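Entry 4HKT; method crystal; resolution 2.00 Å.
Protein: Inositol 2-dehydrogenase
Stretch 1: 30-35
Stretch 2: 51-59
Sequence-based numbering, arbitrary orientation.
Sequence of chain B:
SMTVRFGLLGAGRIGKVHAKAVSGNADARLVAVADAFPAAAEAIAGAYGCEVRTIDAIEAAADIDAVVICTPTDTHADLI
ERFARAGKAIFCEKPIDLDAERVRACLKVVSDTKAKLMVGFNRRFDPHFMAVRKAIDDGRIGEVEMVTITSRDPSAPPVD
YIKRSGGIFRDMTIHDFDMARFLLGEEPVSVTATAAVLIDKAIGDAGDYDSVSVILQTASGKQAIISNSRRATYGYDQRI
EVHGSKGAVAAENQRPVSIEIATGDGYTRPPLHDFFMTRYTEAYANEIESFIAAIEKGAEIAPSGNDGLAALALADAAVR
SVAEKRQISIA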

# COMPACT_ATOMS: atom_id res chain seq x y z
N LEU B 30 -40.61 -1.52 3.17
CA LEU B 30 -41.01 -0.90 1.92
C LEU B 30 -42.43 -1.35 1.58
O LEU B 30 -42.68 -2.53 1.32
N VAL B 31 -43.35 -0.39 1.58
CA VAL B 31 -44.79 -0.62 1.41
C VAL B 31 -45.23 -0.33 -0.01
O VAL B 31 -45.99 -1.10 -0.60
N ALA B 32 -44.76 0.79 -0.58
CA ALA B 32 -45.24 1.24 -1.88
C ALA B 32 -44.14 1.85 -2.74
O ALA B 32 -43.26 2.54 -2.22
N VAL B 33 -44.19 1.57 -4.03
CA VAL B 33 -43.34 2.23 -5.01
C VAL B 33 -44.20 2.97 -6.02
O VAL B 33 -45.29 2.51 -6.37
N ALA B 34 -43.69 4.11 -6.50
CA ALA B 34 -44.30 4.85 -7.58
C ALA B 34 -43.22 5.29 -8.60
O ALA B 34 -42.03 5.44 -8.25
N ASP B 35 -43.64 5.47 -9.85
CA ASP B 35 -42.76 5.90 -10.94
C ASP B 35 -43.65 6.28 -12.12
O ASP B 35 -44.78 5.83 -12.20
N GLU B 51 -46.32 -2.79 -2.97
CA GLU B 51 -47.37 -2.42 -3.93
C GLU B 51 -46.90 -1.34 -4.89
O GLU B 51 -46.05 -0.52 -4.55
N VAL B 52 -47.47 -1.31 -6.08
CA VAL B 52 -47.30 -0.15 -6.96
C VAL B 52 -48.45 0.81 -6.71
O VAL B 52 -49.58 0.47 -6.99
N ARG B 53 -48.15 2.00 -6.18
CA ARG B 53 -49.17 3.05 -6.04
C ARG B 53 -48.82 4.29 -6.84
O ARG B 53 -47.74 4.38 -7.43
N THR B 54 -49.75 5.23 -6.89
CA THR B 54 -49.47 6.53 -7.48
C THR B 54 -48.86 7.40 -6.38
O THR B 54 -48.88 7.02 -5.20
N ILE B 55 -48.33 8.55 -6.77
CA ILE B 55 -47.79 9.53 -5.82
C ILE B 55 -48.93 10.12 -4.98
O ILE B 55 -48.82 10.20 -3.75
N ASP B 56 -50.02 10.51 -5.63
CA ASP B 56 -51.22 10.97 -4.91
C ASP B 56 -51.65 9.98 -3.81
O ASP B 56 -52.06 10.37 -2.72
N ALA B 57 -51.56 8.70 -4.10
CA ALA B 57 -52.01 7.67 -3.17
C ALA B 57 -51.04 7.61 -1.99
O ALA B 57 -51.44 7.60 -0.83
N ILE B 58 -49.75 7.59 -2.30
CA ILE B 58 -48.74 7.61 -1.25
C ILE B 58 -48.88 8.87 -0.39
O ILE B 58 -48.85 8.77 0.83
N GLU B 59 -49.09 10.03 -1.01
CA GLU B 59 -49.39 11.26 -0.26
C GLU B 59 -50.56 11.11 0.74
O GLU B 59 -50.46 11.52 1.91

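Side-chain packing between strand 30-34 and the 51-59 segment of inositol 2-dehydrogenase, chain B. The strongest polar interaction among the side chains is a salt bridge within the second stretch: Arg-53 NH2 donates to Glu-51 OE2 at 2.8 Å, with an N-H...acceptor angle of 162°, and a weak second bond runs from Arg-53 NE to Glu-51 OE1 at 3.3 Å. Two residues apart on an extended backbone, these side chains can lie side by side. Arg-53 starts from an m rotamer and then runs out nearly straight (chi2 and chi3 both t, chi4 175°), while Glu-51 adopts m, t and a chi3 of 43°. NH1 and NH2 of Arg-53 also have hydrogen-bond partners elsewhere in the structure.

The backbone sets the register that places these groups. Glu-51 N donates to Val-31 O at 2.9 Å, Val-33 N to Glu-51 O at 2.8 Å, and Arg-53 N to Val-33 O at 2.9 Å, so the two segments pair as parallel strands, Ala-32 beside Glu-51 and Val-33 beside Val-52. Just past the pairing, water 1 links the stretches: it donates to Arg-53 O at 2.6 Å and accepts from Asp-35 N at 3.1 Å. The CA-to-CB bond of Asp-35 points away, and its side chain (chi1 t) plays no part in the packing.

Ala-32 and Glu-51 project from one face of the sheet, Val-33 and Val-52 from the other. On the Ala-32 face, the methyl group lies over one face of the Arg-53 guanidinium, and its CB is 3.8 Å from Arg-53 CD, so the aliphatic part of the arginine also covers it. Val-31 (chi1 t) points sideways, yet its CG1 comes within 3.6 Å of Arg-53 NH2 and 4.3 Å of Glu-51 OE2, bringing an apolar methyl against the charged pair. Val-33 and Val-52, both t, contribute less through their side chains; the tighter approach is Val-52 CA to Val-33 O at 3.4 Å, a CA-H...O contact matched by Ala-32 CA to Glu-51 O at 3.3 Å.

The apolar packing centers on the two alanines and the helix that follows. Ala-34 points toward the second stretch, its CB 3.2 Å from Arg-53 O, 4.0 Å from Ile-55 CG1 and 3.8 Å from Ile-58 CD1. Ile-58 (m, t) also points inward and spans both small residues, with CG1 3.9 Å from Ala-32 CB. Ile-55 (m, t) leaves its backbone sideways, but the end of its side chain comes nearer the strand.

Thr-54, whose CB points away, instead caps the helix: in the p rotamer its OG1 accepts from Ala-57 N at 3.1 Å. In the first turn, Asp-56, Ala-57 and Glu-59 are out of reach of the strand, whereas Ile-55 and Ile-58, three residues apart, bring their side chains to it. Together the two stretches bury 403 Å², summed over both sides.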

# COMPACT_ATOMS: atom_id res chain seq x y z
CB LEU B 30 -40.04 -1.27 0.81
CG LEU B 30 -40.34 -0.61 -0.54
CD1 LEU B 30 -40.25 0.90 -0.42
CD2 LEU B 30 -39.35 -1.11 -1.57
CB VAL B 31 -45.59 0.28 2.39
CG1 VAL B 31 -47.09 0.20 2.14
CG2 VAL B 31 -45.25 -0.08 3.83
CB ALA B 32 -46.38 2.22 -1.71
CB VAL B 33 -42.50 1.22 -5.81
CG1 VAL B 33 -41.59 1.95 -6.81
CG2 VAL B 33 -41.69 0.37 -4.87
CB ALA B 34 -45.05 6.05 -7.04
CB ASP B 35 -41.80 4.77 -11.34
CG ASP B 35 -40.63 5.26 -12.20
OD1 ASP B 35 -39.66 5.84 -11.66
OD2 ASP B 35 -40.69 5.04 -13.43
CB GLU B 51 -48.60 -1.90 -3.19
CG GLU B 51 -49.05 -2.74 -2.00
CD GLU B 51 -50.15 -2.06 -1.19
OE1 GLU B 51 -51.07 -1.50 -1.81
OE2 GLU B 51 -50.08 -2.06 0.05
CB VAL B 52 -47.27 -0.56 -8.44
CG1 VAL B 52 -47.24 0.67 -9.35
CG2 VAL B 52 -46.07 -1.46 -8.69
CB ARG B 53 -49.38 3.44 -4.57
CG ARG B 53 -49.81 2.30 -3.66
CD ARG B 53 -50.06 2.77 -2.25
NE ARG B 53 -50.14 1.64 -1.32
CZ ARG B 53 -50.25 1.75 0.01
NH1 ARG B 53 -50.29 2.93 0.61
NH2 ARG B 53 -50.33 0.65 0.75
CB THR B 54 -50.74 7.21 -8.01
OG1 THR B 54 -51.61 7.52 -6.92
CG2 THR B 54 -51.46 6.30 -9.02
CB ILE B 55 -46.98 10.63 -6.53
CG1 ILE B 55 -45.71 9.98 -7.13
CG2 ILE B 55 -46.65 11.77 -5.57
CD1 ILE B 55 -44.95 10.83 -8.12
CB ASP B 56 -52.41 11.18 -5.88
CG ASP B 56 -52.30 12.48 -6.71
OD1 ASP B 56 -51.38 13.31 -6.47
OD2 ASP B 56 -53.14 12.68 -7.62
CB ALA B 57 -52.10 6.32 -3.87
CB ILE B 58 -47.32 7.41 -1.83
CG1 ILE B 58 -47.18 5.99 -2.39
CG2 ILE B 58 -46.25 7.65 -0.77
CD1 ILE B 58 -46.09 5.81 -3.42
CB GLU B 59 -49.68 12.39 -1.24
CG GLU B 59 -49.80 13.81 -0.66
CD GLU B 59 -50.11 14.83 -1.75
OE1 GLU B 59 -50.65 14.42 -2.80
OE2 GLU B 59 -49.83 16.03 -1.57
O HOH W 1 -46.68 4.77 -9.74